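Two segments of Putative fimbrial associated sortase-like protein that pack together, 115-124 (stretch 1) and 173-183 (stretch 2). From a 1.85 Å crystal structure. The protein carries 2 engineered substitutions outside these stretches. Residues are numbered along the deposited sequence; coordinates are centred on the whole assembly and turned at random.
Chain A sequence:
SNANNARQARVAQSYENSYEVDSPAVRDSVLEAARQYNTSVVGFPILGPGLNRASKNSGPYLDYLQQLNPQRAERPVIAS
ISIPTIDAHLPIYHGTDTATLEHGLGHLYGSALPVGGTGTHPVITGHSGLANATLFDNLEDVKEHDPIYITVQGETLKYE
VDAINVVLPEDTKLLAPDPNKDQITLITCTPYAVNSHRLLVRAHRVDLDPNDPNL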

# COMPACT_ATOMS: atom_id res chain seq x y z
N VAL A 115 -6.91 -0.17 14.69
CA VAL A 115 -7.56 0.86 15.50
C VAL A 115 -8.96 1.21 14.98
O VAL A 115 -9.55 2.15 15.46
CB VAL A 115 -6.69 2.12 15.63
CG1 VAL A 115 -5.44 1.79 16.43
CG2 VAL A 115 -6.31 2.71 14.26
N GLY A 116 -9.48 0.43 14.02
CA GLY A 116 -10.82 0.64 13.47
C GLY A 116 -10.86 1.80 12.49
O GLY A 116 -9.85 2.52 12.31
N GLY A 117 -12.00 1.96 11.83
CA GLY A 117 -12.23 3.03 10.88
C GLY A 117 -12.78 2.46 9.60
O GLY A 117 -12.34 1.39 9.13
N THR A 118 -13.73 3.15 9.01
CA THR A 118 -14.24 2.67 7.72
C THR A 118 -13.14 2.85 6.69
O THR A 118 -12.39 3.80 6.74
CB THR A 118 -15.56 3.35 7.33
OG1 THR A 118 -15.37 4.76 7.31
CG2 THR A 118 -16.62 2.99 8.36
N GLY A 119 -12.99 1.87 5.83
CA GLY A 119 -11.90 1.87 4.87
C GLY A 119 -10.64 1.15 5.29
O GLY A 119 -9.74 1.04 4.49
N THR A 120 -10.56 0.70 6.54
CA THR A 120 -9.37 -0.01 7.02
C THR A 120 -9.60 -1.51 6.92
O THR A 120 -10.75 -1.98 6.98
CB THR A 120 -9.03 0.37 8.46
OG1 THR A 120 -10.04 -0.08 9.37
CG2 THR A 120 -8.86 1.90 8.57
N HIS A 121 -8.51 -2.23 6.71
CA HIS A 121 -8.52 -3.71 6.67
C HIS A 121 -7.19 -4.28 7.19
O HIS A 121 -6.37 -4.84 6.43
CB HIS A 121 -8.86 -4.22 5.26
CG HIS A 121 -9.23 -5.68 5.22
ND1 HIS A 121 -9.94 -6.24 4.17
CD2 HIS A 121 -9.00 -6.68 6.10
CE1 HIS A 121 -10.11 -7.53 4.41
NE2 HIS A 121 -9.56 -7.82 5.58
N PRO A 122 -6.96 -4.18 8.52
CA PRO A 122 -5.80 -4.81 9.12
C PRO A 122 -5.76 -6.30 8.84
O PRO A 122 -6.81 -6.95 8.81
CB PRO A 122 -6.00 -4.60 10.62
CG PRO A 122 -6.90 -3.42 10.75
CD PRO A 122 -7.80 -3.49 9.53
N VAL A 123 -4.56 -6.81 8.60
CA VAL A 123 -4.34 -8.22 8.45
C VAL A 123 -3.37 -8.67 9.56
O VAL A 123 -2.29 -8.10 9.72
CB VAL A 123 -3.83 -8.55 7.07
CG1 VAL A 123 -3.61 -10.06 6.96
CG2 VAL A 123 -4.82 -8.03 6.03
N ILE A 124 -3.80 -9.67 10.31
CA ILE A 124 -3.10 -10.16 11.52
C ILE A 124 -2.80 -11.62 11.24
O ILE A 124 -3.74 -12.40 10.99
CB ILE A 124 -4.01 -10.11 12.77
CG1 ILE A 124 -4.62 -8.74 13.00
CG2 ILE A 124 -3.25 -10.60 14.00
CD1 ILE A 124 -3.64 -7.67 13.16
N LYS A 173 -6.47 -11.29 -3.06
CA LYS A 173 -7.59 -10.39 -3.35
C LYS A 173 -8.52 -10.12 -2.16
O LYS A 173 -9.02 -9.03 -2.03
CB LYS A 173 -8.55 -10.98 -4.42
CG LYS A 173 -7.99 -11.30 -5.80
CD LYS A 173 -9.09 -11.95 -6.66
CE LYS A 173 -9.28 -13.44 -6.36
NZ LYS A 173 -8.45 -14.31 -7.25
N LEU A 174 -8.80 -11.14 -1.35
CA LEU A 174 -9.73 -11.00 -0.22
C LEU A 174 -9.25 -10.05 0.91
O LEU A 174 -10.05 -9.71 1.81
CB LEU A 174 -10.05 -12.35 0.37
CG LEU A 174 -10.86 -13.25 -0.59
CD1 LEU A 174 -10.72 -14.68 -0.15
CD2 LEU A 174 -12.32 -12.83 -0.60
N LEU A 175 -7.99 -9.64 0.84
CA LEU A 175 -7.40 -8.71 1.82
C LEU A 175 -7.60 -7.25 1.46
O LEU A 175 -7.16 -6.37 2.20
CB LEU A 175 -5.90 -8.99 1.96
CG LEU A 175 -5.50 -10.42 2.32
CD1 LEU A 175 -3.99 -10.48 2.49
CD2 LEU A 175 -6.20 -10.88 3.57
N ALA A 176 -8.26 -6.98 0.34
CA ALA A 176 -8.45 -5.61 -0.09
C ALA A 176 -9.31 -4.81 0.92
O ALA A 176 -10.29 -5.35 1.49
CB ALA A 176 -9.10 -5.60 -1.47
N PRO A 177 -8.95 -3.53 1.15
CA PRO A 177 -9.83 -2.65 1.91
C PRO A 177 -11.08 -2.32 1.06
O PRO A 177 -11.07 -2.42 -0.19
CB PRO A 177 -8.96 -1.42 2.14
CG PRO A 177 -8.07 -1.38 0.97
CD PRO A 177 -7.80 -2.80 0.59
N ASP A 178 -12.16 -1.98 1.75
CA ASP A 178 -13.39 -1.52 1.11
C ASP A 178 -13.68 -0.17 1.77
O ASP A 178 -13.90 -0.14 2.99
CB ASP A 178 -14.49 -2.52 1.37
CG ASP A 178 -15.86 -2.07 0.83
OD1 ASP A 178 -16.22 -0.87 0.85
OD2 ASP A 178 -16.59 -2.98 0.43
N PRO A 179 -13.71 0.94 0.98
CA PRO A 179 -13.90 2.27 1.58
C PRO A 179 -15.14 2.44 2.47
O PRO A 179 -15.13 3.32 3.30
CB PRO A 179 -13.97 3.19 0.36
CG PRO A 179 -14.53 2.32 -0.70
CD PRO A 179 -13.85 0.99 -0.49
N ASN A 180 -16.17 1.61 2.31
CA ASN A 180 -17.37 1.64 3.17
C ASN A 180 -17.47 0.57 4.28
O ASN A 180 -18.54 0.40 4.86
CB ASN A 180 -18.61 1.50 2.29
CG ASN A 180 -18.67 2.55 1.20
OD1 ASN A 180 -18.74 2.22 0.03
ND2 ASN A 180 -18.59 3.82 1.58
N LYS A 181 -16.39 -0.18 4.57
CA LYS A 181 -16.44 -1.18 5.66
C LYS A 181 -15.22 -1.06 6.56
O LYS A 181 -14.13 -0.66 6.13
CB LYS A 181 -16.49 -2.61 5.13
CG LYS A 181 -17.66 -3.00 4.22
CD LYS A 181 -17.31 -4.29 3.47
CE LYS A 181 -18.32 -4.64 2.38
NZ LYS A 181 -19.65 -4.95 2.96
N ASP A 182 -15.43 -1.45 7.81
CA ASP A 182 -14.40 -1.53 8.82
C ASP A 182 -14.25 -3.06 9.05
O ASP A 182 -15.14 -3.72 9.60
CB ASP A 182 -14.89 -0.75 10.04
CG ASP A 182 -13.98 -0.84 11.23
OD1 ASP A 182 -13.06 -1.68 11.25
OD2 ASP A 182 -14.20 -0.05 12.16
N GLN A 183 -13.14 -3.61 8.54
CA GLN A 183 -12.94 -5.06 8.51
C GLN A 183 -11.58 -5.42 9.06
O GLN A 183 -10.67 -4.56 9.10
CB GLN A 183 -12.94 -5.58 7.07
CG GLN A 183 -14.14 -5.22 6.25
CD GLN A 183 -14.03 -5.80 4.86
OE1 GLN A 183 -14.62 -6.84 4.59
NE2 GLN A 183 -13.27 -5.13 3.98
O HOH W 1 -12.26 -2.31 4.68
O HOH W 2 -10.36 -2.27 10.95
O HOH W 3 -5.47 -5.37 3.90

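Which polar contacts tie the two stretches most firmly? Gly119 N donates to Lys181 O at 2.8 Å, and Gln183 N to Thr120 O at a longer 3.3 Å, so backbone meets backbone along this part of the contact. Two side chains add bonds to main-chain groups. The carboxylate of Asp182, its chi1 in t, accepts from Gly117 N through OD2 at 3.0 Å in an almost straight bond, while His121 ND1 donates to Ala176 O at 2.8 Å.

How is the His121 ring held? Its CA-to-CB bond points toward stretch 2, and the t rotamer at chi1 carries the imidazole into a pocket made largely of backbone. Ala176 O lies at the ring edge, where a nitrogen can donate in its plane. Gln183 CB covers one face, 4.1 Å from the centroid of the His121 ring and nearly on the normal, and Leu175 O sits over the opposite face. This flat, polar side chain thus serves both packing and hydrogen bonding, and it has the largest area covered in the contact.

Why do glycines suit the turn? Gly117 to Thr120 form a type II turn, closed by Thr120 N to Gly117 O at 3.2 Å and reinforced by Thr120 OG1 to the same Gly117 O at 2.7 Å. At the backbone angles of Gly117 and Gly119, a CB would jam against the preceding carbonyl. Gly119 CA also approaches Asp178 O at 3.4 Å, a CA-H...O contact.

What fills the remaining space? Water 2 lies within hydrogen-bonding reach of Thr120 OG1, Asp182 OD1 and Gln183 O, three acceptors for its two protons; water 3 links His121 O with Leu175 O. Farther out, buried Val123 and Leu175 bring Val123 CG2 and Leu175 CD2 to 4.0 Å, an apolar contact suited to their branched side chains.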